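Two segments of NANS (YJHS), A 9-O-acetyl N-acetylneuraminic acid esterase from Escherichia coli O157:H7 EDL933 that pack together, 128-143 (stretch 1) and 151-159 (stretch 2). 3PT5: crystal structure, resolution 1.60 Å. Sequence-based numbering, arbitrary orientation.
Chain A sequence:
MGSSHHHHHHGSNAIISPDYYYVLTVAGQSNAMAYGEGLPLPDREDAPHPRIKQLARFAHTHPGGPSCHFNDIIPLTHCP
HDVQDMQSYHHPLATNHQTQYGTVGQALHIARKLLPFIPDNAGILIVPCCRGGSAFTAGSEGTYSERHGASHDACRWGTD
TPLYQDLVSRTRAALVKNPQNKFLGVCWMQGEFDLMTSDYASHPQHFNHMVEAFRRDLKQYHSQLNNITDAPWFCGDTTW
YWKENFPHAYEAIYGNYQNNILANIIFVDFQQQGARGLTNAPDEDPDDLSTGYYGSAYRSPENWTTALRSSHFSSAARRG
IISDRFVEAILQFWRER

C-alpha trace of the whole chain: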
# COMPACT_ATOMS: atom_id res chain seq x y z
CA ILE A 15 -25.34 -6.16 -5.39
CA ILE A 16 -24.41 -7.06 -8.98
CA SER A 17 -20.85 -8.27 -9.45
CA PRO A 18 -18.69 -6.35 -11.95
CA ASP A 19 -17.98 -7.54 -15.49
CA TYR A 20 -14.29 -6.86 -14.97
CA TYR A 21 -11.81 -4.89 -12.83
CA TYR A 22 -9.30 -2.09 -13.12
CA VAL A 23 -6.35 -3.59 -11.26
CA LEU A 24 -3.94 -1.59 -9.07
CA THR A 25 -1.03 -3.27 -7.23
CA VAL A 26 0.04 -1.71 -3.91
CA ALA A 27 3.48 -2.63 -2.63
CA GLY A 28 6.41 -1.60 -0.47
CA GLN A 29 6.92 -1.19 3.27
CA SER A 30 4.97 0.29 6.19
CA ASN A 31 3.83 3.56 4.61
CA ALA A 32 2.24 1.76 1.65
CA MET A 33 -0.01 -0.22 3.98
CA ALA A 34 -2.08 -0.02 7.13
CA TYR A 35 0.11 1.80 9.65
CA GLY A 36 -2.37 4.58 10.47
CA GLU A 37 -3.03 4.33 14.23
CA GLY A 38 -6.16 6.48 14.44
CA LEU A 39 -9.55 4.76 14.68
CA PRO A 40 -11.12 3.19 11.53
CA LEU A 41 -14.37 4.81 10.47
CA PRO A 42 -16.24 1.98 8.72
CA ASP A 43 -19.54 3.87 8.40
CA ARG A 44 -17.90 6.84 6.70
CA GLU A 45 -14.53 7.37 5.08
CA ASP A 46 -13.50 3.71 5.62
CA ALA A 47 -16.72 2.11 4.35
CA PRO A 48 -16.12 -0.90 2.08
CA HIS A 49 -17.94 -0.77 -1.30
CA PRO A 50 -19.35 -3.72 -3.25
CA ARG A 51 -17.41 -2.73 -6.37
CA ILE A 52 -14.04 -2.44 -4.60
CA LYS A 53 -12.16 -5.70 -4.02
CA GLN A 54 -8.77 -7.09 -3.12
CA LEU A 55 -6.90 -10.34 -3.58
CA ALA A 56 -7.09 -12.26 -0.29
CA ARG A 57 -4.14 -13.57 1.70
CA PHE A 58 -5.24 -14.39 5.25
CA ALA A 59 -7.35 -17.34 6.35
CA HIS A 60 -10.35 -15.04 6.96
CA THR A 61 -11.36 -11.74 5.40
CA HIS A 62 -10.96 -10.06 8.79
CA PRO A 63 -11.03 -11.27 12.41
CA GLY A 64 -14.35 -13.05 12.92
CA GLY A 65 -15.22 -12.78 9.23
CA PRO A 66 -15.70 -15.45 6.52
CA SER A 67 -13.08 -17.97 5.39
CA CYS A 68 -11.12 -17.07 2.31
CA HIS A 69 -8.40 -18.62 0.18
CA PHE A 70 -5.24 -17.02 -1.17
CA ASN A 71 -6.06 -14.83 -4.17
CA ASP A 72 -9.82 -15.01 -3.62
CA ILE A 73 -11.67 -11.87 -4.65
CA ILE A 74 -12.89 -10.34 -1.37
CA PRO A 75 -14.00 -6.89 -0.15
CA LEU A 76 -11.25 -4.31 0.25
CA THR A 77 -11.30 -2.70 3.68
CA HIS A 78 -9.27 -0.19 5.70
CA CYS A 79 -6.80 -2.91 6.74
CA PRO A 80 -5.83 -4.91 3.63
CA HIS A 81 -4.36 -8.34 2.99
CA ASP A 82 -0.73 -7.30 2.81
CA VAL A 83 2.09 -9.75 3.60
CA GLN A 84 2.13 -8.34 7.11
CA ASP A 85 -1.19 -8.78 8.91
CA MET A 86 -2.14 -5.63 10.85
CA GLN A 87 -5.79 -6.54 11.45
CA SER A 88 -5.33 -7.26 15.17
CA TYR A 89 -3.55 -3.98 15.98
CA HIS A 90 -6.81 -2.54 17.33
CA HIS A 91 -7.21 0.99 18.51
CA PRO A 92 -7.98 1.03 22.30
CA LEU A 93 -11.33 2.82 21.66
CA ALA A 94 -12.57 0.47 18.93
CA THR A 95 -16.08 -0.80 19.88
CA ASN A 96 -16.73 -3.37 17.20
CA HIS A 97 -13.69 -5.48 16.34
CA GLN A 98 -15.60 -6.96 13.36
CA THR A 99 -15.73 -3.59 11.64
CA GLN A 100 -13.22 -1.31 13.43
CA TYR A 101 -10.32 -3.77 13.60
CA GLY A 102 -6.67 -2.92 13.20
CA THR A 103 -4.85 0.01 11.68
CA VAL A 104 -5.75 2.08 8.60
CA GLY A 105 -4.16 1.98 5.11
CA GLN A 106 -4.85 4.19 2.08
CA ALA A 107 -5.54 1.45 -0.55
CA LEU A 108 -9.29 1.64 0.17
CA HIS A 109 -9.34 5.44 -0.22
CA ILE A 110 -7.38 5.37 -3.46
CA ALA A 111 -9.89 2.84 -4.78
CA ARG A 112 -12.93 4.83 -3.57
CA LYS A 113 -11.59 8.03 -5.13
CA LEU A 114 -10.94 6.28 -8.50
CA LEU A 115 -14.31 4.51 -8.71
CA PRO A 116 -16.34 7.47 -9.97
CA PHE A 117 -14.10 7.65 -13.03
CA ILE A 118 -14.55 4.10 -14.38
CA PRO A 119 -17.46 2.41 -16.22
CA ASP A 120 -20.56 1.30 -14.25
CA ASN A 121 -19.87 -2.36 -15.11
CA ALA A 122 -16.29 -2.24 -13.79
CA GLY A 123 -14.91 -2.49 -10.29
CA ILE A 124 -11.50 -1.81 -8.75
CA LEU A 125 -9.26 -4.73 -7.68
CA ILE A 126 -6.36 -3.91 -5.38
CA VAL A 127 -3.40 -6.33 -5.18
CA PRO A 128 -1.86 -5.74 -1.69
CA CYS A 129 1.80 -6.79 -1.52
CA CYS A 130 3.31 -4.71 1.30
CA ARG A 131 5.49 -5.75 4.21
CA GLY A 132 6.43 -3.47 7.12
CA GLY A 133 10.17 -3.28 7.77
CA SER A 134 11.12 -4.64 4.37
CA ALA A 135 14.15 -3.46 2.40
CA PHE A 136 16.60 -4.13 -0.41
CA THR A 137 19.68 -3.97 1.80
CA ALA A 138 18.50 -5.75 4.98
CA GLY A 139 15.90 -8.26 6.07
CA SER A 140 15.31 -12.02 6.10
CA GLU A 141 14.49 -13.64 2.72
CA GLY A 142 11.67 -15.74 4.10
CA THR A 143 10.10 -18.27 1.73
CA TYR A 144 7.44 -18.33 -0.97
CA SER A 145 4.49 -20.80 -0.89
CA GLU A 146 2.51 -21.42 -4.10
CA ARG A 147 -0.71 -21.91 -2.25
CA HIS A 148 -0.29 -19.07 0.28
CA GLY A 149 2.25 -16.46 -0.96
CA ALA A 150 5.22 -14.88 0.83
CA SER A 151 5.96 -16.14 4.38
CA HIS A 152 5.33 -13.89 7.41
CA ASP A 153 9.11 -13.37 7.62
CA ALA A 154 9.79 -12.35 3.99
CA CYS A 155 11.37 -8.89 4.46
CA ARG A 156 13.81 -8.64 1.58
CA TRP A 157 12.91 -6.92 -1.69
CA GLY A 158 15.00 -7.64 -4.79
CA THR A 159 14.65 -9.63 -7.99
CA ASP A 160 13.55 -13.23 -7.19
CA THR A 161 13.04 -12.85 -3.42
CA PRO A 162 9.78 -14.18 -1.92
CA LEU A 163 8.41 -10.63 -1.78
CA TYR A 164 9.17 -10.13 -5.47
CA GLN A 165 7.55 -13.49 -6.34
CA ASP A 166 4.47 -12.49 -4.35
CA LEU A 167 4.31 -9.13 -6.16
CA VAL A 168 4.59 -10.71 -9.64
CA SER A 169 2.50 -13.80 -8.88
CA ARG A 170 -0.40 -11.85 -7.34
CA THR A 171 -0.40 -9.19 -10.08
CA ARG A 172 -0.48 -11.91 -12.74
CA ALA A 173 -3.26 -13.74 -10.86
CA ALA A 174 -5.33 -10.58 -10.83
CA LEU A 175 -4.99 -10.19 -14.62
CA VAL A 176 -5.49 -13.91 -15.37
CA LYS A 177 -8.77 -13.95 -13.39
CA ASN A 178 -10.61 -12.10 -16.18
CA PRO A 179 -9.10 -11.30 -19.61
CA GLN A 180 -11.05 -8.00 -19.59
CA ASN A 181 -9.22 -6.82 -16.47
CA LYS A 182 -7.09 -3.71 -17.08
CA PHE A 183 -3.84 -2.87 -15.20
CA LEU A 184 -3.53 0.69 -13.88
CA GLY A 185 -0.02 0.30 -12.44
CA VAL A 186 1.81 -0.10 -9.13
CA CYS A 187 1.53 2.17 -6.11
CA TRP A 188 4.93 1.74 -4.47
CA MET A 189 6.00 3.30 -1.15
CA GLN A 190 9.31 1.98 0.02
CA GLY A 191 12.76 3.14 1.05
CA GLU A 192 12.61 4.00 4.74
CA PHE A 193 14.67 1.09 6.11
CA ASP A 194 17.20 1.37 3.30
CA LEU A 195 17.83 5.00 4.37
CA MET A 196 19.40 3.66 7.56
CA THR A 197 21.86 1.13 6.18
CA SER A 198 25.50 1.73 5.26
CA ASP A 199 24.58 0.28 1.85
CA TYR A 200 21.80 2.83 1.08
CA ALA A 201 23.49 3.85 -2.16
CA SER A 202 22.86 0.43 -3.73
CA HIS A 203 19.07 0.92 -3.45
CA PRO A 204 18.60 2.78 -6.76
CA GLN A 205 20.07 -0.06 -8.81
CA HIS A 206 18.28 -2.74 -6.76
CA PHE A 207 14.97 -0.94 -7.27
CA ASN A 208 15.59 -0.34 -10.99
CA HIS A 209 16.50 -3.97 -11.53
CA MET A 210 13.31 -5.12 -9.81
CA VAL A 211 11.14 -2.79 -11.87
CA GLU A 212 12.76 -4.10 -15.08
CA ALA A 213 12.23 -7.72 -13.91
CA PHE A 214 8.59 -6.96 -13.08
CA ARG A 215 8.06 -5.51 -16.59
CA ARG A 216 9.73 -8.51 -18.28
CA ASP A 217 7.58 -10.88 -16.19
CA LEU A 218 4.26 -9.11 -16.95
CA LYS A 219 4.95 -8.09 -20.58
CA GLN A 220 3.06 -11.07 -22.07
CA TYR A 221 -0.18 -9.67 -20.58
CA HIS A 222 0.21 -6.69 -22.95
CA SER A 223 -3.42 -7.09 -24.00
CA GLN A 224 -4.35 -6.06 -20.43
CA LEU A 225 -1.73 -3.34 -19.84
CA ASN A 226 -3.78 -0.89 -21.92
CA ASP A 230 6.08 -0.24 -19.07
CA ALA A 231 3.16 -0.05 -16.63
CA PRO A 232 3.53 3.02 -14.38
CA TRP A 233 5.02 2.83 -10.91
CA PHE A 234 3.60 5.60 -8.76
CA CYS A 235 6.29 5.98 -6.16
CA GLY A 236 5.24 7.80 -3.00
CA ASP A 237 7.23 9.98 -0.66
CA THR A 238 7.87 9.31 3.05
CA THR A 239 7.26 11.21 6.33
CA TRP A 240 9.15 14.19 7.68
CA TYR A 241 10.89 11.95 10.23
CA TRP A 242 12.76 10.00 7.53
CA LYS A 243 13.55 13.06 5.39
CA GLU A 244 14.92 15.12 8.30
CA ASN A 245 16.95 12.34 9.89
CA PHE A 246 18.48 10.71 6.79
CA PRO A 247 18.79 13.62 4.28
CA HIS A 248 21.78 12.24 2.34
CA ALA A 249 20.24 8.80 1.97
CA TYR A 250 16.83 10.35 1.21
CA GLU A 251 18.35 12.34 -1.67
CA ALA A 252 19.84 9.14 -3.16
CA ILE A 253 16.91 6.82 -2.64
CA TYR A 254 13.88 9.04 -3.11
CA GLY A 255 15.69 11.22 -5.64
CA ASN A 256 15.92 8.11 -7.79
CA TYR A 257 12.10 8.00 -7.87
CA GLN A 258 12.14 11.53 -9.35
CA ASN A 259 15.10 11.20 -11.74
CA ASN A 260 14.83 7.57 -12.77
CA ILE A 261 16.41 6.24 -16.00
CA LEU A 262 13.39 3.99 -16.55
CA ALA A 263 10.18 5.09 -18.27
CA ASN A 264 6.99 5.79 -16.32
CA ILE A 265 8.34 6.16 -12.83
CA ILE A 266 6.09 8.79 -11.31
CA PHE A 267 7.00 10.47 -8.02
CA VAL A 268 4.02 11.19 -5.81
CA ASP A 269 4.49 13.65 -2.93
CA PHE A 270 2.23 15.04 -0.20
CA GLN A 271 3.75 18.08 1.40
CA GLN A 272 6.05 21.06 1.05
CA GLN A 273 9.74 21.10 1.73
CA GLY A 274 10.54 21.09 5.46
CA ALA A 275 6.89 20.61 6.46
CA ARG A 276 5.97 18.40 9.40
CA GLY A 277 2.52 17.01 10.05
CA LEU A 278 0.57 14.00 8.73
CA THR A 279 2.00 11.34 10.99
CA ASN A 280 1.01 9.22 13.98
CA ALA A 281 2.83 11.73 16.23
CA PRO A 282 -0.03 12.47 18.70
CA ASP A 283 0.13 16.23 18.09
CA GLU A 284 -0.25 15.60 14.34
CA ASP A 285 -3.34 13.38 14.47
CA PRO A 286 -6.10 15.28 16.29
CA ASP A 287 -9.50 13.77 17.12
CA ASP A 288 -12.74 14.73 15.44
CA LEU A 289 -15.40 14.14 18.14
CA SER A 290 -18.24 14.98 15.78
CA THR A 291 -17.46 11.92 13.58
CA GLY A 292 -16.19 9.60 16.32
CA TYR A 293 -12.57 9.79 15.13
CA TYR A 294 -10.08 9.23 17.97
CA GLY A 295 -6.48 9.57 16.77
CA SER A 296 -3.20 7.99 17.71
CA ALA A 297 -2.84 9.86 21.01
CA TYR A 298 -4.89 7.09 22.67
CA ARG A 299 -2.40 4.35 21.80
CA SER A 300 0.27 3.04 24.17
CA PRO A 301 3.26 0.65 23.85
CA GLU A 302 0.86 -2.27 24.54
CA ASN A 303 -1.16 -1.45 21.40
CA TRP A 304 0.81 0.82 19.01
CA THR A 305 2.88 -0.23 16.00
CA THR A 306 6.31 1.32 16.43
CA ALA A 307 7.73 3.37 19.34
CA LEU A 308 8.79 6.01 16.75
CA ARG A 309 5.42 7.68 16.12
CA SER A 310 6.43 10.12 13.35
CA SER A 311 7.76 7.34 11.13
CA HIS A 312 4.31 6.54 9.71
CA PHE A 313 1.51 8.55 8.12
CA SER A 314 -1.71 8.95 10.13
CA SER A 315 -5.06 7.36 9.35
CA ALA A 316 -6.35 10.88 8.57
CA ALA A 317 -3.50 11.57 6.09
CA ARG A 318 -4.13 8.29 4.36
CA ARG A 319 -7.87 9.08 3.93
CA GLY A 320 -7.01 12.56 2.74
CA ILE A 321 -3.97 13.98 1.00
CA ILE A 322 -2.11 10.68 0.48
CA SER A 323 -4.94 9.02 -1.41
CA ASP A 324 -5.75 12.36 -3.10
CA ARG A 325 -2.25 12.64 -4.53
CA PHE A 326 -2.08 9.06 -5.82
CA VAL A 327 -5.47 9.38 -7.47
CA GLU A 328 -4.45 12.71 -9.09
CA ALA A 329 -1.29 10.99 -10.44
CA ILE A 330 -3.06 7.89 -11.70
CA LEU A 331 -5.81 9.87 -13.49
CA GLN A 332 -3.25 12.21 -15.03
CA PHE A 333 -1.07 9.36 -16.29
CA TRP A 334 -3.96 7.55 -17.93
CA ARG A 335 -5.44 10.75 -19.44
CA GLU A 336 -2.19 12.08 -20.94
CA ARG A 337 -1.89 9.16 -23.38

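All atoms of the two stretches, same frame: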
# COMPACT_ATOMS: atom_id res chain seq x y z
N PRO A 128 -2.71 -6.21 -2.79
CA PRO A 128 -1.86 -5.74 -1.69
C PRO A 128 -0.67 -6.66 -1.48
O PRO A 128 -0.84 -7.86 -1.16
CB PRO A 128 -2.84 -5.67 -0.49
CG PRO A 128 -3.94 -6.60 -0.83
CD PRO A 128 -3.94 -6.87 -2.31
N CYS A 129 0.52 -6.08 -1.66
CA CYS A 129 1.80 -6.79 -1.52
C CYS A 129 2.82 -6.03 -0.69
O CYS A 129 3.96 -5.92 -1.11
CB CYS A 129 2.38 -7.11 -2.91
SG CYS A 129 1.26 -8.03 -3.98
N CYS A 130 2.41 -5.50 0.46
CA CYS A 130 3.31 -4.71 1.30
C CYS A 130 3.79 -5.50 2.50
O CYS A 130 3.12 -6.43 2.96
CB CYS A 130 2.60 -3.46 1.80
SG CYS A 130 1.80 -2.47 0.53
N ARG A 131 4.93 -5.09 3.04
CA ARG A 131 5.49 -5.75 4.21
C ARG A 131 6.21 -4.67 5.03
O ARG A 131 7.17 -4.08 4.57
CB ARG A 131 6.44 -6.89 3.76
CG ARG A 131 7.30 -7.49 4.89
CD ARG A 131 6.38 -8.02 5.93
NE ARG A 131 6.96 -8.99 6.86
CZ ARG A 131 7.36 -8.71 8.09
NH1 ARG A 131 7.27 -7.48 8.58
NH2 ARG A 131 7.83 -9.70 8.85
N GLY A 132 5.73 -4.41 6.24
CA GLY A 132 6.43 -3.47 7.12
C GLY A 132 7.84 -3.95 7.37
O GLY A 132 8.09 -5.16 7.47
N GLY A 133 8.78 -3.00 7.44
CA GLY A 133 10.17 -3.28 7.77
C GLY A 133 10.89 -4.11 6.73
O GLY A 133 11.79 -4.90 7.06
N SER A 134 10.48 -3.95 5.48
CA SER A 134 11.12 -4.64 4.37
C SER A 134 12.09 -3.69 3.67
O SER A 134 11.99 -2.45 3.77
CB SER A 134 10.05 -5.21 3.42
OG SER A 134 9.27 -4.16 2.88
N ALA A 135 13.07 -4.26 2.97
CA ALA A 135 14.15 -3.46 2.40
C ALA A 135 14.88 -4.21 1.31
O ALA A 135 14.73 -5.40 1.20
CB ALA A 135 15.14 -3.07 3.49
N PHE A 136 15.70 -3.48 0.55
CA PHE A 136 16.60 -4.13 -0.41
C PHE A 136 17.92 -4.52 0.20
O PHE A 136 18.57 -5.45 -0.30
CB PHE A 136 16.86 -3.21 -1.60
CG PHE A 136 15.67 -3.11 -2.54
CD1 PHE A 136 15.45 -4.06 -3.54
CD2 PHE A 136 14.75 -2.07 -2.39
CE1 PHE A 136 14.35 -3.95 -4.40
CE2 PHE A 136 13.63 -1.96 -3.24
CZ PHE A 136 13.44 -2.90 -4.25
N THR A 137 18.33 -3.80 1.24
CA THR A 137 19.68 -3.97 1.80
C THR A 137 19.75 -4.65 3.18
O THR A 137 20.84 -4.78 3.77
CB THR A 137 20.50 -2.64 1.77
OG1 THR A 137 19.97 -1.68 2.71
CG2 THR A 137 20.49 -2.03 0.37
N ALA A 138 18.59 -5.07 3.69
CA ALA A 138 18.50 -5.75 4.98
C ALA A 138 17.18 -6.48 5.03
O ALA A 138 16.21 -6.09 4.37
CB ALA A 138 18.57 -4.74 6.10
N GLY A 139 17.14 -7.55 5.82
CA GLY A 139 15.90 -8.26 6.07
C GLY A 139 15.99 -9.71 5.64
O GLY A 139 16.60 -10.01 4.63
N SER A 140 15.39 -10.60 6.43
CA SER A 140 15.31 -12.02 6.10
C SER A 140 14.65 -12.27 4.75
O SER A 140 13.71 -11.57 4.39
CB SER A 140 14.55 -12.76 7.22
OG SER A 140 13.34 -12.09 7.53
N GLU A 141 15.14 -13.24 3.99
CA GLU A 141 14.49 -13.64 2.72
C GLU A 141 13.08 -14.16 2.91
O GLU A 141 12.19 -13.88 2.10
CB GLU A 141 15.25 -14.77 2.01
CG GLU A 141 16.46 -14.40 1.20
CD GLU A 141 16.13 -13.75 -0.13
OE1 GLU A 141 15.61 -14.43 -1.06
OE2 GLU A 141 16.46 -12.55 -0.27
N GLY A 142 12.89 -14.95 3.96
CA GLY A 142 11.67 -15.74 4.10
C GLY A 142 11.55 -16.78 2.99
O GLY A 142 12.53 -17.11 2.33
N THR A 143 10.35 -17.28 2.77
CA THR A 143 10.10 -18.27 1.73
C THR A 143 8.86 -17.88 0.95
O THR A 143 8.11 -17.00 1.37
CB THR A 143 9.94 -19.70 2.33
OG1 THR A 143 8.91 -19.70 3.34
CG2 THR A 143 11.24 -20.15 2.97
N SER A 151 6.02 -15.78 2.96
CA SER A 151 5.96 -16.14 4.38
C SER A 151 5.90 -14.87 5.22
O SER A 151 6.33 -13.81 4.77
CB SER A 151 7.19 -16.98 4.79
OG SER A 151 8.44 -16.31 4.54
N HIS A 152 5.40 -15.01 6.45
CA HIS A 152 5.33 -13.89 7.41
C HIS A 152 6.66 -13.16 7.57
O HIS A 152 6.68 -11.96 7.84
CB HIS A 152 4.90 -14.37 8.81
CG HIS A 152 3.60 -15.12 8.83
ND1 HIS A 152 3.39 -16.21 9.65
CD2 HIS A 152 2.44 -14.94 8.15
CE1 HIS A 152 2.16 -16.67 9.47
NE2 HIS A 152 1.57 -15.91 8.56
N ASP A 153 7.77 -13.90 7.43
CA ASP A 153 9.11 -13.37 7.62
C ASP A 153 9.86 -12.97 6.33
O ASP A 153 11.07 -12.76 6.35
CB ASP A 153 9.96 -14.33 8.47
CG ASP A 153 10.25 -15.66 7.77
OD1 ASP A 153 9.38 -16.18 7.04
OD2 ASP A 153 11.35 -16.20 7.97
N ALA A 154 9.15 -12.84 5.21
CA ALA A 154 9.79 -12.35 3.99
C ALA A 154 9.90 -10.82 4.09
O ALA A 154 8.90 -10.12 4.06
CB ALA A 154 8.98 -12.78 2.76
N CYS A 155 11.13 -10.32 4.21
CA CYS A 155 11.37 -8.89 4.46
C CYS A 155 12.39 -8.32 3.52
O CYS A 155 12.81 -7.20 3.68
CB CYS A 155 11.91 -8.70 5.88
SG CYS A 155 10.79 -9.19 7.18
N ARG A 156 12.80 -9.10 2.53
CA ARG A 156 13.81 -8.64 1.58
C ARG A 156 13.21 -8.43 0.19
O ARG A 156 12.72 -9.37 -0.42
CB ARG A 156 14.99 -9.63 1.54
CG ARG A 156 16.13 -9.18 0.63
CD ARG A 156 16.92 -8.07 1.28
NE ARG A 156 17.67 -8.55 2.43
CZ ARG A 156 18.99 -8.45 2.54
NH1 ARG A 156 19.70 -7.81 1.61
NH2 ARG A 156 19.59 -8.93 3.63
N TRP A 157 13.26 -7.19 -0.30
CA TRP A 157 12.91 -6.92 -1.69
C TRP A 157 14.14 -7.17 -2.55
O TRP A 157 15.27 -7.14 -2.06
CB TRP A 157 12.43 -5.47 -1.86
CG TRP A 157 11.06 -5.22 -1.28
CD1 TRP A 157 10.77 -4.55 -0.11
CD2 TRP A 157 9.81 -5.63 -1.82
NE1 TRP A 157 9.42 -4.54 0.11
CE2 TRP A 157 8.80 -5.20 -0.93
CE3 TRP A 157 9.44 -6.30 -2.99
CZ2 TRP A 157 7.43 -5.44 -1.16
CZ3 TRP A 157 8.08 -6.54 -3.22
CH2 TRP A 157 7.09 -6.10 -2.30
N GLY A 158 13.92 -7.43 -3.83
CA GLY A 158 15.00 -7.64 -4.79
C GLY A 158 14.54 -8.67 -5.81
O GLY A 158 13.65 -9.46 -5.52
N THR A 159 15.12 -8.68 -6.99
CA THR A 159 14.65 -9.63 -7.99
C THR A 159 14.79 -11.05 -7.44
O THR A 159 15.80 -11.39 -6.82
CB THR A 159 15.39 -9.44 -9.32
OG1 THR A 159 15.43 -8.03 -9.63
CG2 THR A 159 14.63 -10.17 -10.43
O HOH W 1 17.86 -6.96 -2.55
O HOH W 2 11.45 -11.65 0.58
O HOH W 3 9.58 -19.04 5.98

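The two stretches bury 1023 Å² between them, although little of either is regular secondary structure. A single beta bridge pairs Ala135 with Arg156. Ala135 N donates to Cys155 O at 3.0 Å, and Trp157 N donates to Ala135 O at 2.8 Å. The Ala135 side chain points away.

Trp157 points toward stretch 1 and is buried. With chi1 m (-72°) and chi2 105°, its indole NH meets a hydroxyl: Trp157 NE1 donates to Ser134 OG at 2.8 Å. Ser134 is in the p rotamer, and its OG also donates to Arg131 O at 2.7 Å, across the type II turn from Arg131 to Ser134. One small hydroxyl thus ties the turn to the indole. At the ring edge, Trp157 CH2 lies 3.4 Å from Cys129 O, a buried carbonyl with no polar partner in the model.

The CA-to-CB bond of Phe136 points away, but its ring, at chi1 m, comes back to the contact. Trp157 CB sits over the ring face, 3.6 Å from the Phe136 ring centroid. The two aromatic rings meet obliquely. Water 1 donates to both Phe136 O (2.8 Å) and Trp157 O (2.6 Å), joining the two backbones.

Arg131 points toward stretch 2, with chi1 t, chi2 p and chi3 t. This carries its guanidinium to a backbone carbonyl: Arg131 NH2 donates to His152 O at 2.7 Å, and Arg131 NE adds a weak bond to the same His152 O at 3.1 Å. Cys155 SG lies over one face of the guanidinium, 3.4 Å from Arg131 NH2.

The chi2 and chi3 of Arg156 are both p, and the folded chain brings Arg156 NE to Gly139 O at 2.8 Å and Arg156 NH1 to Phe136 O at 3.2 Å. The planar group therefore serves two carbonyls of the loop near its edge. Gly139 suits its place: a CB there would lie 2.6 Å from Cys155 O, and its backbone angles also call for glycine.

Cys155 N donates to Ser140 O at 2.9 Å. Ser140, chi1 p, turns its OG to donate to Asp153 O at 2.6 Å.

At the far end, Ser151 is also p. Its OG accepts from Thr143 N at 2.8 Å and donates to Asp153 OD1 at 2.7 Å. Ser151 N returns a bond to Thr143 O at 2.9 Å. Gly142 has positive phi, and a CB on it would clash with Ser151 OG at 2.5 Å and Ala154 CA at 2.6 Å.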